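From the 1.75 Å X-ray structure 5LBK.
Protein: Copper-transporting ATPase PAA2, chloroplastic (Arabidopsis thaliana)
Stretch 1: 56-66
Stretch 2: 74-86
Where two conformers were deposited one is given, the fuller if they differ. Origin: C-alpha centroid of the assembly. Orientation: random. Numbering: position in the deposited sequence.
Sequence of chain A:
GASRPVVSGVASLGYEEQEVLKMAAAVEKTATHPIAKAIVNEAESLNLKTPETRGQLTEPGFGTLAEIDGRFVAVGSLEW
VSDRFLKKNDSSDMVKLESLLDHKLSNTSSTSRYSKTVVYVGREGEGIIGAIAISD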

# COMPACT_ATOMS: atom_id res chain seq x y z
N GLN A 56 -12.99 -4.81 6.40
CA GLN A 56 -11.75 -4.07 6.55
C GLN A 56 -11.63 -3.73 8.01
O GLN A 56 -12.63 -3.67 8.75
CB GLN A 56 -11.65 -2.81 5.68
CG GLN A 56 -12.54 -1.65 6.04
CD GLN A 56 -13.83 -1.63 5.27
OE1 GLN A 56 -14.12 -2.54 4.49
NE2 GLN A 56 -14.62 -0.60 5.48
N LEU A 57 -10.37 -3.52 8.41
CA LEU A 57 -10.04 -3.04 9.74
C LEU A 57 -9.26 -1.76 9.59
O LEU A 57 -8.26 -1.70 8.87
CB LEU A 57 -9.22 -4.08 10.50
CG LEU A 57 -8.56 -3.62 11.79
CD1 LEU A 57 -9.54 -3.56 12.91
CD2 LEU A 57 -7.46 -4.56 12.17
N THR A 58 -9.69 -0.73 10.28
CA THR A 58 -9.00 0.56 10.27
C THR A 58 -8.47 0.85 11.67
O THR A 58 -9.24 0.82 12.64
CB THR A 58 -9.93 1.69 9.85
OG1 THR A 58 -10.40 1.43 8.52
CG2 THR A 58 -9.20 3.03 9.87
N GLU A 59 -7.19 1.20 11.76
CA GLU A 59 -6.56 1.54 13.03
C GLU A 59 -6.09 2.99 12.94
O GLU A 59 -5.08 3.30 12.28
CB GLU A 59 -5.42 0.58 13.39
CG GLU A 59 -5.98 -0.82 13.64
CD GLU A 59 -5.06 -1.73 14.44
OE1 GLU A 59 -3.86 -1.42 14.56
OE2 GLU A 59 -5.56 -2.76 14.97
N PRO A 60 -6.87 3.92 13.50
CA PRO A 60 -6.62 5.35 13.28
C PRO A 60 -5.19 5.73 13.56
O PRO A 60 -4.64 5.43 14.63
CB PRO A 60 -7.59 6.02 14.27
CG PRO A 60 -8.73 5.04 14.41
CD PRO A 60 -8.10 3.68 14.31
N GLY A 61 -4.59 6.47 12.63
CA GLY A 61 -3.20 6.92 12.75
C GLY A 61 -2.14 5.88 12.46
O GLY A 61 -0.94 6.20 12.55
N PHE A 62 -2.52 4.67 12.07
CA PHE A 62 -1.60 3.59 11.73
C PHE A 62 -1.85 3.10 10.31
O PHE A 62 -0.93 3.18 9.46
CB PHE A 62 -1.73 2.43 12.74
CG PHE A 62 -1.25 2.79 14.12
CD1 PHE A 62 0.11 2.80 14.41
CD2 PHE A 62 -2.14 3.18 15.08
CE1 PHE A 62 0.56 3.14 15.65
CE2 PHE A 62 -1.71 3.52 16.34
CZ PHE A 62 -0.36 3.50 16.64
N GLY A 63 -3.06 2.62 10.00
CA GLY A 63 -3.34 2.12 8.66
C GLY A 63 -4.60 1.29 8.63
O GLY A 63 -5.36 1.23 9.60
N THR A 64 -4.80 0.64 7.48
CA THR A 64 -6.01 -0.10 7.16
C THR A 64 -5.62 -1.42 6.54
O THR A 64 -4.60 -1.51 5.85
CB THR A 64 -6.91 0.69 6.18
OG1 THR A 64 -7.27 1.94 6.77
CG2 THR A 64 -8.19 -0.01 5.89
N LEU A 65 -6.40 -2.45 6.83
CA LEU A 65 -6.14 -3.80 6.37
C LEU A 65 -7.44 -4.38 5.82
O LEU A 65 -8.50 -4.19 6.43
CB LEU A 65 -5.61 -4.62 7.57
CG LEU A 65 -5.77 -6.13 7.79
CD1 LEU A 65 -4.58 -6.89 7.12
CD2 LEU A 65 -5.79 -6.46 9.25
N ALA A 66 -7.33 -5.16 4.75
CA ALA A 66 -8.49 -5.83 4.17
C ALA A 66 -8.00 -7.07 3.45
O ALA A 66 -6.85 -7.15 3.03
CB ALA A 66 -9.23 -4.92 3.18
N ALA A 74 -2.22 -4.83 3.84
CA ALA A 74 -2.20 -3.71 4.77
C ALA A 74 -1.56 -2.48 4.12
O ALA A 74 -0.60 -2.62 3.38
CB ALA A 74 -1.46 -4.11 6.05
N VAL A 75 -2.12 -1.30 4.37
CA VAL A 75 -1.65 -0.03 3.86
C VAL A 75 -1.54 0.95 5.02
O VAL A 75 -2.48 1.09 5.80
CB VAL A 75 -2.62 0.55 2.80
CG1 VAL A 75 -2.07 1.83 2.24
CG2 VAL A 75 -2.81 -0.43 1.65
N GLY A 76 -0.39 1.61 5.14
CA GLY A 76 -0.17 2.47 6.31
C GLY A 76 1.29 2.75 6.53
O GLY A 76 2.09 2.75 5.58
N SER A 77 1.61 3.08 7.78
CA SER A 77 3.02 3.38 8.08
C SER A 77 3.89 2.12 7.96
O SER A 77 3.42 1.00 8.07
CB SER A 77 3.13 3.95 9.48
OG SER A 77 2.83 2.90 10.36
N LEU A 78 5.21 2.33 7.79
CA LEU A 78 6.13 1.21 7.57
C LEU A 78 6.09 0.20 8.69
O LEU A 78 5.97 -1.01 8.45
CB LEU A 78 7.57 1.75 7.38
CG LEU A 78 8.67 0.70 7.30
CD1 LEU A 78 8.32 -0.31 6.16
CD2 LEU A 78 10.00 1.39 7.07
N GLU A 79 6.21 0.68 9.93
CA GLU A 79 6.33 -0.25 11.04
C GLU A 79 5.04 -1.04 11.24
O GLU A 79 5.08 -2.25 11.47
CB GLU A 79 6.73 0.49 12.32
CG GLU A 79 7.05 -0.52 13.44
CD GLU A 79 7.01 0.08 14.80
OE1 GLU A 79 6.71 1.29 14.91
OE2 GLU A 79 7.28 -0.67 15.76
N TRP A 80 3.90 -0.37 11.09
CA TRP A 80 2.61 -1.02 11.32
C TRP A 80 2.31 -2.04 10.23
O TRP A 80 1.87 -3.16 10.54
CB TRP A 80 1.51 0.04 11.41
CG TRP A 80 0.15 -0.53 11.70
CD1 TRP A 80 -0.38 -0.77 12.93
CD2 TRP A 80 -0.87 -0.87 10.74
NE1 TRP A 80 -1.67 -1.25 12.80
CE2 TRP A 80 -1.98 -1.33 11.46
CE3 TRP A 80 -0.94 -0.83 9.33
CZ2 TRP A 80 -3.15 -1.77 10.83
CZ3 TRP A 80 -2.10 -1.28 8.71
CH2 TRP A 80 -3.19 -1.71 9.46
N VAL A 81 2.60 -1.70 8.95
CA VAL A 81 2.42 -2.66 7.87
C VAL A 81 3.34 -3.84 8.09
O VAL A 81 2.94 -5.00 7.99
CB VAL A 81 2.65 -1.99 6.50
CG1 VAL A 81 2.67 -3.00 5.39
CG2 VAL A 81 1.52 -0.98 6.22
N SER A 82 4.61 -3.55 8.38
CA SER A 82 5.57 -4.62 8.55
C SER A 82 5.15 -5.53 9.69
O SER A 82 5.28 -6.77 9.59
CB SER A 82 6.94 -4.01 8.81
OG SER A 82 7.88 -4.99 9.08
N ASP A 83 4.62 -4.96 10.76
CA ASP A 83 4.27 -5.74 11.94
C ASP A 83 3.04 -6.61 11.73
O ASP A 83 2.79 -7.51 12.52
CB ASP A 83 3.99 -4.81 13.15
CG ASP A 83 5.27 -4.27 13.80
OD1 ASP A 83 6.38 -4.82 13.53
OD2 ASP A 83 5.18 -3.28 14.57
N ARG A 84 2.24 -6.32 10.72
CA ARG A 84 0.98 -7.02 10.51
C ARG A 84 1.17 -8.48 10.13
O ARG A 84 0.30 -9.31 10.43
CB ARG A 84 0.13 -6.35 9.43
CG ARG A 84 -0.45 -4.99 9.76
CD ARG A 84 -1.00 -4.85 11.19
NE ARG A 84 -2.17 -5.68 11.44
CZ ARG A 84 -2.94 -5.59 12.52
NH1 ARG A 84 -2.66 -4.69 13.45
NH2 ARG A 84 -3.99 -6.38 12.69
N PHE A 85 2.29 -8.82 9.47
CA PHE A 85 2.47 -10.15 8.91
C PHE A 85 3.77 -10.80 9.41
O PHE A 85 4.77 -10.12 9.62
CB PHE A 85 2.50 -10.09 7.37
CG PHE A 85 1.34 -9.30 6.79
CD1 PHE A 85 0.07 -9.76 6.92
CD2 PHE A 85 1.54 -8.10 6.10
CE1 PHE A 85 -1.01 -9.04 6.42
CE2 PHE A 85 0.43 -7.39 5.59
CZ PHE A 85 -0.78 -7.87 5.73
N LEU A 86 3.73 -12.12 9.56
CA LEU A 86 4.89 -12.84 10.10
C LEU A 86 6.06 -12.82 9.12
O LEU A 86 7.22 -12.76 9.53
CB LEU A 86 4.50 -14.28 10.45
CG LEU A 86 5.62 -15.18 11.03
CD1 LEU A 86 6.03 -14.78 12.44
CD2 LEU A 86 5.23 -16.65 11.04
O HOH W 1 -4.35 -4.92 16.15

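The backbone pairing comes first. Strand 63-66 runs antiparallel to strand 74-76, their axes 169° apart in direction and 4.7 Å apart at closest approach. Thr64 and Val75 form the hydrogen-bonded pair: Thr64 N donates to Val75 O and Val75 N to Thr64 O, each at 2.9 Å, with N-H...acceptor angles of 164° and 170°. Beyond the last bridge, Ser77 N donates to Phe62 O at 3.0 Å and 162°, so the pairing extends to Ser77, at the N-cap position just before the helix that starts at Leu78. Two CA-H...O contacts accompany these bonds, Gly76 CA to Phe62 O at 3.3 Å and Ala74 CA to Thr64 O at 3.4 Å.

The non-hydrogen-bonded pair Gly63-Gly76 is the closest of the three bridged pairs, with Gly63 CA and Gly76 CA 4.0 Å apart, and the coordinates explain why neither position carries a side chain. An ideal CB on Gly63 would lie 2.4 Å from Val75 O and 2.6 Å from Trp80 CZ3; one on Gly76 would lie 2.3 Å from Phe62 O. The backbone angles of Gly76 independently call for glycine, since a CB would also jam against the preceding carbonyl.

Aromatic contacts centre on Trp80, which has more of its own surface covered by the other stretch than any other residue here (106 Å²). Its CA-to-CB bond points toward the first stretch, and chi1 near 180° (t) with chi2 of 88° lays the indole against Phe62 CB and the Gly63 backbone. Two CH-pi contacts fall on one face of the indole: Phe62 CB sits 3.6 Å from the centroid of the Trp80 five-membered ring, 14° off its normal, and Gly63 CA sits 3.9 Å from the centroid of the Trp80 six-membered ring, 24° off. The bare glycine thus lets the indole settle close to the main chain, with Gly63 C 3.4 Å from Trp80 CH2. The Phe62 ring makes an oblique pair with the five-membered ring, centroids 5.4 Å apart and planes at 31°.

Apolar packing continues at Leu65, whose side chain shares a sheet face with Ala74. Leu65 CD1 lies 4.3 Å from Ala74 CB and 4.2 Å from Phe85 CZ, while Leu65 CB lies 4.2 Å from Trp80 CH2. The small Ala74 side chain is itself buried. On the other face, the side chains of Thr64 and Val75 are buried as well.

Polar side chains close the contact around Glu59. Trp80 NE1 donates to Glu59 OE1 at 2.8 Å and 155°, giving the buried indole's N-H an acceptor near the ring plane. The same Glu59 OE1 forms a long salt bridge with Arg84 NH1 at 3.7 Å. A water reinforces this pairing, donating to Glu59 OE2 at 2.7 Å and accepting from Arg84 NH1 at 3.2 Å. Arg84 also packs against aliphatic groups, its NH2 lying 3.9 Å from Leu65 CD2 and 4.0 Å from Leu57 CD2. Altogether the two stretches bury 511 Å², both sides summed.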